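Antifreeze protein (Marinomonas primoryensis, PDB 3P4G) probably binds ice through anchored, ordered surface waters, as a Ca2+-dependent right-handed beta-helix. Local coordinates at residues 253-259 with 272-278; 208-214 with 229-233; 246-252 with 268-272. One frame throughout, in Å; residues are numbered along the deposited sequence. Where two conformers were deposited one is given.

Contact 1 of 3, residues 253-259 with 272-278; sequences SLGTGDD and AGNEGDD. With CA (calcium ion), chain P; CA (calcium ion), chain O; CA (calcium ion), chain Q.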
ATOM      1  N   SER A 253      -1.449  13.605  13.436  1.00  8.48           N
ATOM      2  CA  SER A 253      -1.018  14.952  13.121  0.70  8.29           C
ATOM      3  C   SER A 253      -1.363  15.262  11.659  1.00  8.26           C
ATOM      4  O   SER A 253      -1.012  14.482  10.749  1.00  8.16           O
ATOM      5  CB  SER A 253       0.463  15.046  13.392  0.70 10.50           C
ATOM      6  OG  SER A 253       0.664  14.957  14.792  0.70 12.89           O
ATOM      7  N   LEU A 254      -2.046  16.382  11.439  1.00  6.64           N
ATOM      8  CA  LEU A 254      -2.586  16.654  10.110  1.00  6.75           C
ATOM      9  C   LEU A 254      -1.634  17.426   9.211  1.00  6.62           C
ATOM     10  O   LEU A 254      -1.831  17.463   7.981  1.00  6.66           O
ATOM     11  CB  LEU A 254      -3.938  17.364  10.202  1.00  6.49           C
ATOM     12  CG  LEU A 254      -4.995  16.537  10.955  1.00  8.44           C
ATOM     13  CD1 LEU A 254      -6.410  17.216  10.974  1.00  6.65           C
ATOM     14  CD2 LEU A 254      -5.110  15.088  10.441  1.00  8.60           C
ATOM     15  N   GLY A 255      -0.596  17.991   9.820  1.00  7.01           N
ATOM     16  CA  GLY A 255       0.415  18.645   9.065  1.00  7.24           C
ATOM     17  C   GLY A 255       0.009  20.080   8.677  1.00  8.99           C
ATOM     18  O   GLY A 255      -1.026  20.600   9.071  1.00  7.84           O
ATOM     19  N   THR A 256       0.895  20.764   7.986  1.00  7.81           N
ATOM     20  CA  THR A 256       0.522  22.058   7.437  1.00  8.82           C
ATOM     21  C   THR A 256      -0.640  21.802   6.439  1.00  7.80           C
ATOM     22  O   THR A 256      -0.912  20.660   6.058  1.00  7.59           O
ATOM     23  CB  THR A 256       1.664  22.771   6.697  1.00  9.87           C
ATOM     24  OG1 THR A 256       1.980  22.083   5.479  1.00 10.67           O
ATOM     25  CG2 THR A 256       2.926  22.876   7.577  1.00 11.29           C
ATOM     26  N   GLY A 257      -1.253  22.895   6.010  1.00  8.24           N
ATOM     27  CA  GLY A 257      -2.438  22.867   5.154  1.00  8.15           C
ATOM     28  C   GLY A 257      -3.709  22.882   5.984  1.00  8.64           C
ATOM     29  O   GLY A 257      -3.678  22.735   7.210  1.00  8.39           O
ATOM     30  N   ASP A 258      -4.801  22.917   5.309  1.00  7.04           N
ATOM     31  CA  ASP A 258      -6.125  23.184   5.864  1.00  8.86           C
ATOM     32  C   ASP A 258      -6.806  21.853   6.074  1.00  8.71           C
ATOM     33  O   ASP A 258      -7.167  21.169   5.077  1.00 10.05           O
ATOM     34  CB  ASP A 258      -6.947  24.086   4.941  1.00  8.89           C
ATOM     35  CG  ASP A 258      -6.437  25.513   4.915  1.00 11.31           C
ATOM     36  OD1 ASP A 258      -5.642  25.878   5.806  1.00 10.34           O
ATOM     37  OD2 ASP A 258      -6.775  26.340   4.042  1.00  7.36           O
ATOM     38  N   ASP A 259      -6.703  21.069   7.180  1.00  6.73           N
ATOM     39  CA  ASP A 259      -7.015  19.639   7.249  1.00  6.33           C
ATOM     40  C   ASP A 259      -8.302  19.336   7.977  1.00  6.38           C
ATOM     41  O   ASP A 259      -8.774  20.151   8.781  1.00  7.24           O
ATOM     42  CB  ASP A 259      -5.853  18.935   7.960  1.00  6.02           C
ATOM     43  CG  ASP A 259      -4.544  19.167   7.234  1.00  8.48           C
ATOM     44  OD1 ASP A 259      -4.385  18.641   6.122  1.00  9.19           O
ATOM     45  OD2 ASP A 259      -3.682  19.884   7.759  1.00 10.21           O
ATOM     46  N   ALA A 272      -3.561  16.637  16.406  1.00  9.29           N
ATOM     47  CA  ALA A 272      -3.086  18.005  16.069  1.00 10.17           C
ATOM     48  C   ALA A 272      -3.471  18.410  14.681  1.00 10.30           C
ATOM     49  O   ALA A 272      -3.256  17.672  13.710  1.00 10.61           O
ATOM     50  CB  ALA A 272      -1.559  18.117  16.253  1.00 11.39           C
ATOM     51  N   GLY A 273      -4.050  19.595  14.574  1.00 10.00           N
ATOM     52  CA  GLY A 273      -4.316  20.197  13.252  1.00  9.40           C
ATOM     53  C   GLY A 273      -3.014  20.716  12.619  1.00  9.44           C
ATOM     54  O   GLY A 273      -2.902  20.752  11.356  1.00  8.76           O
ATOM     55  N   ASN A 274      -2.057  21.081  13.504  1.00 10.55           N
ATOM     56  CA  ASN A 274      -0.808  21.759  13.140  1.00  9.83           C
ATOM     57  C   ASN A 274      -1.157  23.069  12.411  1.00 10.19           C
ATOM     58  O   ASN A 274      -2.260  23.611  12.622  1.00 11.74           O
ATOM     59  CB  ASN A 274       0.080  20.822  12.278  1.00  9.68           C
ATOM     60  CG  ASN A 274       0.459  19.543  13.029  1.00 10.74           C
ATOM     61  OD1 ASN A 274       0.226  18.474  12.529  1.00  9.49           O
ATOM     62  ND2 ASN A 274       1.039  19.670  14.244  1.00  9.64           N
ATOM     63  N   GLU A 275      -0.244  23.590  11.596  1.00 10.22           N
ATOM     64  CA  GLU A 275      -0.501  24.883  10.934  1.00 10.53           C
ATOM     65  C   GLU A 275      -1.695  24.721  10.011  1.00  9.81           C
ATOM     66  O   GLU A 275      -1.905  23.642   9.493  1.00  9.74           O
ATOM     67  CB  GLU A 275       0.712  25.324  10.088  1.00 12.18           C
ATOM     68  CG  GLU A 275       1.994  25.561  10.912  1.00 16.17           C
ATOM     69  CD  GLU A 275       2.867  24.289  11.204  1.00 22.34           C
ATOM     70  OE1 GLU A 275       2.458  23.101  11.068  1.00 14.62           O
ATOM     71  OE2 GLU A 275       4.028  24.511  11.614  1.00 26.45           O
ATOM     72  N   GLY A 276      -2.396  25.820   9.773  1.00  9.29           N
ATOM     73  CA  GLY A 276      -3.491  25.845   8.783  1.00  9.32           C
ATOM     74  C   GLY A 276      -4.814  25.890   9.516  1.00 10.50           C
ATOM     75  O   GLY A 276      -4.890  25.920  10.784  1.00  8.68           O
ATOM     76  N   ASP A 277      -5.881  25.850   8.724  1.00  9.73           N
ATOM     77  CA  ASP A 277      -7.260  26.017   9.199  1.00  9.27           C
ATOM     78  C   ASP A 277      -7.852  24.634   9.307  1.00  9.15           C
ATOM     79  O   ASP A 277      -8.193  24.003   8.299  1.00  7.57           O
ATOM     80  CB  ASP A 277      -8.019  26.853   8.176  1.00  8.54           C
ATOM     81  CG  ASP A 277      -9.367  27.273   8.665  1.00  8.03           C
ATOM     82  OD1 ASP A 277      -9.433  27.738   9.823  1.00  9.59           O
ATOM     83  OD2 ASP A 277     -10.343  27.173   7.881  1.00 13.06           O
ATOM     84  N   ASP A 278      -7.860  24.116  10.531  1.00  7.55           N
ATOM     85  CA  ASP A 278      -8.120  22.696  10.758  1.00  7.34           C
ATOM     86  C   ASP A 278      -9.453  22.462  11.489  1.00  7.35           C
ATOM     87  O   ASP A 278      -9.826  23.205  12.439  1.00  8.06           O
ATOM     88  CB  ASP A 278      -6.950  22.095  11.519  1.00  7.23           C
ATOM     89  CG  ASP A 278      -5.627  22.263  10.763  1.00  8.72           C
ATOM     90  OD1 ASP A 278      -5.452  21.656   9.676  1.00  7.87           O
ATOM     91  OD2 ASP A 278      -4.777  23.035  11.242  1.00  8.89           O
TER
HETATM   92 CA    CA P 412      -3.159  21.650   9.260  1.00  3.51          CA
HETATM   93 CA    CA O 411      -2.057  18.603   5.915  1.00  3.69          CA
HETATM   94 CA    CA Q 413      -4.317  24.783  12.747  1.00  3.44          CA
HETATM   95  O   HOH W   1       1.708  17.239  15.714  1.00  9.06           O
HETATM   96  O   HOH W   2     -10.424  22.618   7.763  1.00  2.69           O
HETATM   97  O   HOH W   3      -4.459  23.385  14.693  1.00  4.84           O
HETATM   98  O   HOH W   4      -2.626  26.514  13.279  1.00  8.48           O
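A272 extends the parallel pairing with S253, its O taking a hydrogen bond from L254 N (2.9 Å). G273 turns its O onto the calcium of chain P (2.3 Å). N274 sends OD1 back to G255 N (2.9 Å), while its ND2 shares water 1 with S253 OG, which is also hydrogen-bonded to N251; N274 O binds the next calcium, chain Q (2.4 Å). E275 O returns to the chain P ion (2.4 Å), its OE1 3.5 Å from T256 CG2. G276 O goes to chain Q; a CB on G276 would clash with G257 O, and its backbone angles alone also call for glycine. D277 N donates to D258 OD1 (2.9 Å). D278 bridges the two ions, OD1 on chain P (2.3 Å) and OD2 on chain Q (2.4 Å), and OD1 also accepts from D259 N (2.9 Å). G255 O, G257 O and D259 OD2 complete the six ligands of chain P, so beyond the S253-A272 strand pair shared calcium and hydrogen bonds join the turns.

Contact 2 of 3, residues 208-214 with 229-233; sequences LFGEVDG and GNIQG. With CA (calcium ion), chain M; CA (calcium ion), chain N.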
ATOM      1  N   LEU A 208      -4.986   0.243  12.730  1.00  7.89           N
ATOM      2  CA  LEU A 208      -3.672   0.858  12.513  1.00  7.36           C
ATOM      3  C   LEU A 208      -2.880   0.827  13.807  1.00  9.75           C
ATOM      4  O   LEU A 208      -3.147   1.640  14.727  1.00  9.68           O
ATOM      5  CB  LEU A 208      -3.821   2.314  12.055  1.00  8.17           C
ATOM      6  CG  LEU A 208      -2.511   3.083  11.870  1.00  6.82           C
ATOM      7  CD1 LEU A 208      -1.569   2.375  10.909  1.00  8.07           C
ATOM      8  CD2 LEU A 208      -2.774   4.530  11.398  1.00  9.06           C
ATOM      9  N   PHE A 209      -1.953  -0.139  13.897  1.00  9.52           N
ATOM     10  CA  PHE A 209      -1.014  -0.247  15.004  1.00 10.43           C
ATOM     11  C   PHE A 209       0.369   0.290  14.596  1.00 10.18           C
ATOM     12  O   PHE A 209       1.175   0.638  15.486  1.00 12.58           O
ATOM     13  CB  PHE A 209      -0.896  -1.698  15.493  1.00  9.22           C
ATOM     14  CG  PHE A 209      -2.202  -2.313  15.950  1.00  9.50           C
ATOM     15  CD1 PHE A 209      -3.201  -1.535  16.530  1.00  9.62           C
ATOM     16  CD2 PHE A 209      -2.400  -3.669  15.819  1.00 12.52           C
ATOM     17  CE1 PHE A 209      -4.396  -2.138  16.959  1.00 11.46           C
ATOM     18  CE2 PHE A 209      -3.583  -4.296  16.272  1.00 12.00           C
ATOM     19  CZ  PHE A 209      -4.569  -3.526  16.844  1.00 12.88           C
ATOM     20  N   GLY A 210       0.648   0.347  13.286  1.00 10.63           N
ATOM     21  CA  GLY A 210       1.925   0.927  12.742  1.00  9.59           C
ATOM     22  C   GLY A 210       1.774   2.402  12.394  1.00 10.01           C
ATOM     23  O   GLY A 210       1.204   3.167  13.172  1.00 11.18           O
ATOM     24  N   GLU A 211       2.254   2.806  11.227  1.00  8.81           N
ATOM     25  CA  GLU A 211       2.257   4.213  10.838  1.00  9.04           C
ATOM     26  C   GLU A 211       1.732   4.393   9.421  1.00  8.61           C
ATOM     27  O   GLU A 211       1.956   3.527   8.541  1.00  8.25           O
ATOM     28  CB  GLU A 211       3.694   4.767  10.900  1.00  9.02           C
ATOM     29  CG  GLU A 211       4.333   4.647  12.318  1.00 14.25           C
ATOM     30  CD  GLU A 211       5.547   5.518  12.463  1.00 20.32           C
ATOM     31  OE1 GLU A 211       6.472   5.400  11.621  1.00 20.14           O
ATOM     32  OE2 GLU A 211       5.565   6.328  13.408  1.00 19.42           O
ATOM     33  N   VAL A 212       1.118   5.550   9.202  1.00  8.56           N
ATOM     34  CA  VAL A 212       0.647   6.000   7.879  1.00  8.46           C
ATOM     35  C   VAL A 212       1.132   7.441   7.700  1.00  9.30           C
ATOM     36  O   VAL A 212       1.098   8.257   8.637  1.00  8.92           O
ATOM     37  CB  VAL A 212      -0.882   5.952   7.782  1.00  9.39           C
ATOM     38  CG1 VAL A 212      -1.436   6.811   6.599  1.00 12.47           C
ATOM     39  CG2 VAL A 212      -1.386   4.508   7.747  1.00  9.89           C
ATOM     40  N   ASP A 213       1.595   7.742   6.481  1.00  9.19           N
ATOM     41  CA  ASP A 213       2.019   9.102   6.182  1.00  9.24           C
ATOM     42  C   ASP A 213       1.429   9.439   4.814  1.00 10.19           C
ATOM     43  O   ASP A 213       1.709   8.743   3.819  1.00  8.87           O
ATOM     44  CB  ASP A 213       3.553   9.161   6.120  1.00 10.51           C
ATOM     45  CG  ASP A 213       4.090  10.583   6.172  1.00 13.94           C
ATOM     46  OD1 ASP A 213       3.452  11.506   5.638  1.00 12.56           O
ATOM     47  OD2 ASP A 213       5.103  10.805   6.900  1.00 21.66           O
ATOM     48  N   GLY A 214       0.639  10.501   4.774  1.00  8.86           N
ATOM     49  CA  GLY A 214       0.002  10.975   3.507  1.00  8.13           C
ATOM     50  C   GLY A 214       1.052  11.624   2.606  1.00  7.56           C
ATOM     51  O   GLY A 214       0.930  11.645   1.345  1.00  8.11           O
ATOM     52  N   GLY A 229      -1.447   3.570  16.496  1.00  9.25           N
ATOM     53  CA  GLY A 229      -0.145   3.996  15.954  1.00  8.53           C
ATOM     54  C   GLY A 229      -0.202   5.470  15.510  1.00  9.55           C
ATOM     55  O   GLY A 229      -0.882   6.291  16.141  1.00 10.18           O
ATOM     56  N   ASN A 230       0.468   5.808  14.425  1.00  8.86           N
ATOM     57  CA  ASN A 230       0.612   7.218  14.068  1.00  9.46           C
ATOM     58  C   ASN A 230       0.042   7.474  12.706  1.00  9.45           C
ATOM     59  O   ASN A 230       0.234   6.680  11.800  1.00  9.96           O
ATOM     60  CB  ASN A 230       2.080   7.618  14.072  1.00 10.23           C
ATOM     61  CG  ASN A 230       2.713   7.463  15.431  1.00 14.32           C
ATOM     62  OD1 ASN A 230       3.861   7.010  15.549  1.00 23.50           O
ATOM     63  ND2 ASN A 230       1.985   7.822  16.462  1.00 12.32           N
ATOM     64  N   ILE A 231      -0.603   8.622  12.552  1.00  9.13           N
ATOM     65  CA  ILE A 231      -1.037   9.090  11.228  1.00  9.10           C
ATOM     66  C   ILE A 231      -0.468  10.507  11.034  1.00  8.53           C
ATOM     67  O   ILE A 231      -0.661  11.360  11.906  1.00  8.82           O
ATOM     68  CB  ILE A 231      -2.586   9.177  11.111  1.00  8.58           C
ATOM     69  CG1 ILE A 231      -3.259   7.822  11.301  1.00  7.96           C
ATOM     70  CG2 ILE A 231      -3.007   9.824   9.717  1.00  8.77           C
ATOM     71  CD1 ILE A 231      -4.812   7.888  11.401  1.00  7.28           C
ATOM     72  N   GLN A 232       0.214  10.742   9.903  1.00  8.46           N
ATOM     73  CA  GLN A 232       0.643  12.079   9.503  0.50  7.46           C
ATOM     74  C   GLN A 232      -0.082  12.424   8.201  1.00  8.87           C
ATOM     75  O   GLN A 232      -0.004  11.645   7.258  1.00  9.03           O
ATOM     76  CB  GLN A 232       2.181  12.075   9.292  0.50  8.06           C
ATOM     77  CG  GLN A 232       2.737  13.351   8.723  0.50  6.36           C
ATOM     78  CD  GLN A 232       2.410  14.562   9.590  0.50  6.64           C
ATOM     79  OE1 GLN A 232       1.662  15.471   9.194  0.50  6.50           O
ATOM     80  NE2 GLN A 232       2.991  14.574  10.796  0.50  7.10           N
ATOM     81  N   GLY A 233      -0.783  13.551   8.155  1.00  6.85           N
ATOM     82  CA  GLY A 233      -1.452  13.965   6.910  1.00  8.06           C
ATOM     83  C   GLY A 233      -0.409  14.551   5.969  1.00  7.90           C
ATOM     84  O   GLY A 233      -0.590  14.484   4.725  1.00  8.51           O
TER
HETATM   85 CA    CA M 409       0.561  12.493  -0.736  1.00  4.36          CA
HETATM   86 CA    CA N 410      -0.738  15.529   2.613  1.00  4.56          CA
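L208 reaches across to I231, its CD2 lying 3.3 Å from I231 CG1 on the inner side of the coil, where V212 also points and I221 and I223 of strand 220-223 meet these side chains. Strands 211-213 and 230-232 run parallel, with axes 4.8 Å apart at closest approach and 2° between their directions. Their ladder alternates between the two strands: N230 N to G210 O (3.0 Å), V212 N to N230 O (3.0 Å), Q232 N to V212 O (2.9 Å) and G214 N to Q232 O (2.8 Å); ahead of it, G229 N donates to L208 O (3.1 Å). G229 has no room for a CB, which would strike G210 O. On the outer face E211 OE2 and N230 OD1 are 2.8 Å apart but both are acceptors, while E211 OE1 forms a salt bridge with K192. G214 O and G233 O bind successive calcium ions (2.3 and 2.4 Å, chains M and N). Apolar contact inside and backbone bonds between coils thus hold these strands in register.

Contact 3 of 3, residues 246-252 with 268-272; sequences VWAEANI and HGTVA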
ATOM      1  N   VAL A 246      -9.726   5.414  19.058  1.00  9.83           N
ATOM      2  CA  VAL A 246      -8.370   5.903  18.960  1.00 10.03           C
ATOM      3  C   VAL A 246      -7.814   5.794  20.384  1.00 10.83           C
ATOM      4  O   VAL A 246      -8.262   6.485  21.321  1.00 11.66           O
ATOM      5  CB  VAL A 246      -8.311   7.372  18.522  1.00  9.80           C
ATOM      6  CG1 VAL A 246      -6.841   7.881  18.508  1.00  8.90           C
ATOM      7  CG2 VAL A 246      -8.907   7.538  17.122  1.00  9.82           C
ATOM      8  N   TRP A 247      -6.866   4.884  20.557  1.00 11.81           N
ATOM      9  CA  TRP A 247      -6.304   4.626  21.874  1.00 11.82           C
ATOM     10  C   TRP A 247      -5.327   5.741  22.319  1.00 12.01           C
ATOM     11  O   TRP A 247      -4.869   6.552  21.491  1.00 11.55           O
ATOM     12  CB  TRP A 247      -5.637   3.254  21.864  1.00 12.12           C
ATOM     13  CG  TRP A 247      -6.643   2.086  21.858  1.00 14.66           C
ATOM     14  CD1 TRP A 247      -8.001   2.139  22.088  1.00 15.62           C
ATOM     15  CD2 TRP A 247      -6.321   0.709  21.660  1.00 14.00           C
ATOM     16  NE1 TRP A 247      -8.549   0.865  22.002  1.00 15.78           N
ATOM     17  CE2 TRP A 247      -7.531  -0.030  21.756  1.00 17.23           C
ATOM     18  CE3 TRP A 247      -5.124   0.024  21.406  1.00 15.28           C
ATOM     19  CZ2 TRP A 247      -7.571  -1.436  21.605  1.00 15.97           C
ATOM     20  CZ3 TRP A 247      -5.166  -1.376  21.244  1.00 15.45           C
ATOM     21  CH2 TRP A 247      -6.368  -2.084  21.347  1.00 15.95           C
ATOM     22  N   ALA A 248      -5.033   5.781  23.633  1.00 12.26           N
ATOM     23  CA  ALA A 248      -4.289   6.898  24.208  1.00 13.39           C
ATOM     24  C   ALA A 248      -2.896   7.131  23.599  1.00 13.82           C
ATOM     25  O   ALA A 248      -2.443   8.274  23.537  1.00 14.11           O
ATOM     26  CB  ALA A 248      -4.159   6.727  25.726  1.00 14.71           C
ATOM     27  N   GLU A 249      -2.225   6.060  23.152  1.00 12.64           N
ATOM     28  CA  GLU A 249      -0.838   6.182  22.602  1.00 13.81           C
ATOM     29  C   GLU A 249      -0.776   6.626  21.127  1.00 12.82           C
ATOM     30  O   GLU A 249       0.309   6.843  20.575  1.00 13.01           O
ATOM     31  CB  GLU A 249      -0.070   4.841  22.769  1.00 14.93           C
ATOM     32  CG  GLU A 249      -0.705   3.673  22.005  1.00 14.99           C
ATOM     33  CD  GLU A 249      -1.677   2.850  22.812  1.00 16.44           C
ATOM     34  OE1 GLU A 249      -2.543   3.388  23.537  1.00 15.25           O
ATOM     35  OE2 GLU A 249      -1.606   1.609  22.721  1.00 16.26           O
ATOM     36  N   ALA A 250      -1.935   6.699  20.479  1.00 12.22           N
ATOM     37  CA  ALA A 250      -2.001   7.083  19.101  1.00 10.60           C
ATOM     38  C   ALA A 250      -1.615   8.560  18.950  1.00 10.94           C
ATOM     39  O   ALA A 250      -1.853   9.372  19.846  1.00 10.92           O
ATOM     40  CB  ALA A 250      -3.397   6.898  18.587  1.00 10.67           C
ATOM     41  N   ASN A 251      -1.035   8.897  17.795  1.00 10.34           N
ATOM     42  CA  ASN A 251      -0.800  10.301  17.450  0.70 10.20           C
ATOM     43  C   ASN A 251      -1.306  10.579  16.055  1.00  9.92           C
ATOM     44  O   ASN A 251      -0.895   9.907  15.113  1.00  9.25           O
ATOM     45  CB  ASN A 251       0.692  10.637  17.506  0.70 11.40           C
ATOM     46  CG  ASN A 251       0.944  12.113  17.336  0.70 13.23           C
ATOM     47  OD1 ASN A 251       0.795  12.643  16.242  0.70 16.49           O
ATOM     48  ND2 ASN A 251       1.286  12.795  18.422  0.70 18.87           N
ATOM     49  N   ILE A 252      -2.201  11.552  15.934  1.00  9.46           N
ATOM     50  CA  ILE A 252      -2.722  11.930  14.596  1.00  9.28           C
ATOM     51  C   ILE A 252      -2.356  13.371  14.391  1.00  9.81           C
ATOM     52  O   ILE A 252      -2.906  14.250  15.084  1.00 11.50           O
ATOM     53  CB  ILE A 252      -4.266  11.720  14.477  1.00  9.40           C
ATOM     54  CG1 ILE A 252      -4.606  10.253  14.713  1.00  9.71           C
ATOM     55  CG2 ILE A 252      -4.788  12.138  13.057  1.00  8.88           C
ATOM     56  CD1 ILE A 252      -6.114   9.952  14.913  1.00 11.70           C
ATOM     57  N   HIS A 268      -9.017   8.925  22.574  1.00 11.78           N
ATOM     58  CA  HIS A 268      -8.127   9.011  23.742  1.00 13.24           C
ATOM     59  C   HIS A 268      -6.754   9.551  23.386  1.00 12.07           C
ATOM     60  O   HIS A 268      -6.008   9.970  24.298  1.00 14.36           O
ATOM     61  CB  HIS A 268      -7.999   7.657  24.428  1.00 13.84           C
ATOM     62  CG  HIS A 268      -9.316   7.099  24.854  1.00 16.98           C
ATOM     63  ND1 HIS A 268      -9.986   7.547  25.968  1.00 21.60           N
ATOM     64  CD2 HIS A 268     -10.125   6.180  24.274  1.00 16.82           C
ATOM     65  CE1 HIS A 268     -11.135   6.903  26.086  1.00 21.56           C
ATOM     66  NE2 HIS A 268     -11.245   6.070  25.069  1.00 21.18           N
ATOM     67  N   GLY A 269      -6.415   9.505  22.095  1.00 11.77           N
ATOM     68  CA  GLY A 269      -5.033   9.777  21.654  1.00 10.29           C
ATOM     69  C   GLY A 269      -4.724  11.233  21.408  1.00 12.06           C
ATOM     70  O   GLY A 269      -5.555  12.092  21.666  1.00 11.79           O
ATOM     71  N   THR A 270      -3.505  11.505  20.954  1.00 11.18           N
ATOM     72  CA  THR A 270      -3.053  12.901  20.708  1.00 12.48           C
ATOM     73  C   THR A 270      -3.444  13.292  19.282  1.00 11.16           C
ATOM     74  O   THR A 270      -3.175  12.538  18.319  1.00 11.27           O
ATOM     75  CB  THR A 270      -1.515  13.007  20.911  1.00 12.40           C
ATOM     76  OG1 THR A 270      -1.231  12.752  22.297  1.00 13.52           O
ATOM     77  CG2 THR A 270      -0.923  14.443  20.503  1.00 16.56           C
ATOM     78  N   VAL A 271      -4.058  14.458  19.136  1.00  9.94           N
ATOM     79  CA  VAL A 271      -4.504  14.909  17.801  1.00  9.46           C
ATOM     80  C   VAL A 271      -4.078  16.355  17.597  1.00  9.34           C
ATOM     81  O   VAL A 271      -4.178  17.183  18.521  1.00 10.17           O
ATOM     82  CB  VAL A 271      -6.050  14.772  17.561  1.00 10.05           C
ATOM     83  CG1 VAL A 271      -6.473  13.315  17.587  1.00  9.82           C
ATOM     84  CG2 VAL A 271      -6.900  15.598  18.606  1.00 10.57           C
ATOM     85  N   ALA A 272      -3.561  16.637  16.406  1.00  9.29           N
ATOM     86  CA  ALA A 272      -3.086  18.005  16.069  1.00 10.17           C
ATOM     87  C   ALA A 272      -3.471  18.410  14.681  1.00 10.30           C
ATOM     88  O   ALA A 272      -3.256  17.672  13.710  1.00 10.61           O
ATOM     89  CB  ALA A 272      -1.559  18.117  16.253  1.00 11.39           C
TER
HETATM   90  O   HOH W   5      -0.440   9.918  22.297  1.00 10.31           O
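Four backbone hydrogen bonds join the segments. H268 N donates to V246 O (2.8 Å) before the strands begin; then T270 N to A250 O (2.9 Å), I252 N to T270 O (2.8 Å) and A272 N to I252 O (2.8 Å) form a parallel ladder in which N251 pairs with T270 and I252 with V271. Weaker CA-H...O contacts reinforce it, among them V271 CA to I252 O (3.2 Å) and N251 CA to T270 O (3.4 Å).

The incoming strand is preceded by a type I turn from W247 to A250, closed by A250 N to W247 O (3.1 Å). G269 fits beneath it with its CA 3.2 Å from W247 O; a CB there would clash with both W247 O and A250 O. Water 5 ties the turn to the next coil, donating to A248 O and A250 O and accepting from T270 OG1, each at 2.9 Å.

Apolar contact lies on the face of I252 and V271, where I252 CB is 4.1 Å from V271 CG1. L261 of strand 260-263 touches both, and V271 also meets R299 and V300 of helix 294-300, which covers this end of the coil interior. On the other face T270 CG2 lies 3.5 Å from N251 ND2, while N251 OD1 bonds to S253 OG. Outside the strands, H268 CB packs 4.2 Å from A248 CB, and its NE2 is bonded to E266.

Parallel strands one coil apart, with buried aliphatic residues stacked inside and polar ones outside, are the hallmark of a parallel beta-helix, here right-handed and calcium-binding; strand 270-272 is the last rung of this sheet.

In the fold
All three contacts join successive coils of one beta-helix. Contacts 2 and 3 belong to the same parallel sheet, their centres about 11 Å apart, and neighbouring strands 230-232 and 251-253 connect them: I231 N lies 2.9 Å from N251 O, a probable hydrogen bond. Contact 1 is centred about 15 Å from each. It shares A272 with contact 3 and continues the same two coils from strand into calcium-binding turn. S253 N to I231 O and S253 O to G233 N, both 2.8 Å and probable hydrogen bonds, link it to contact 2. The metal row continues too: G233 O of contact 2 binds the chain N ion, and G234, G236 and D238 complete the chain O site of contact 1.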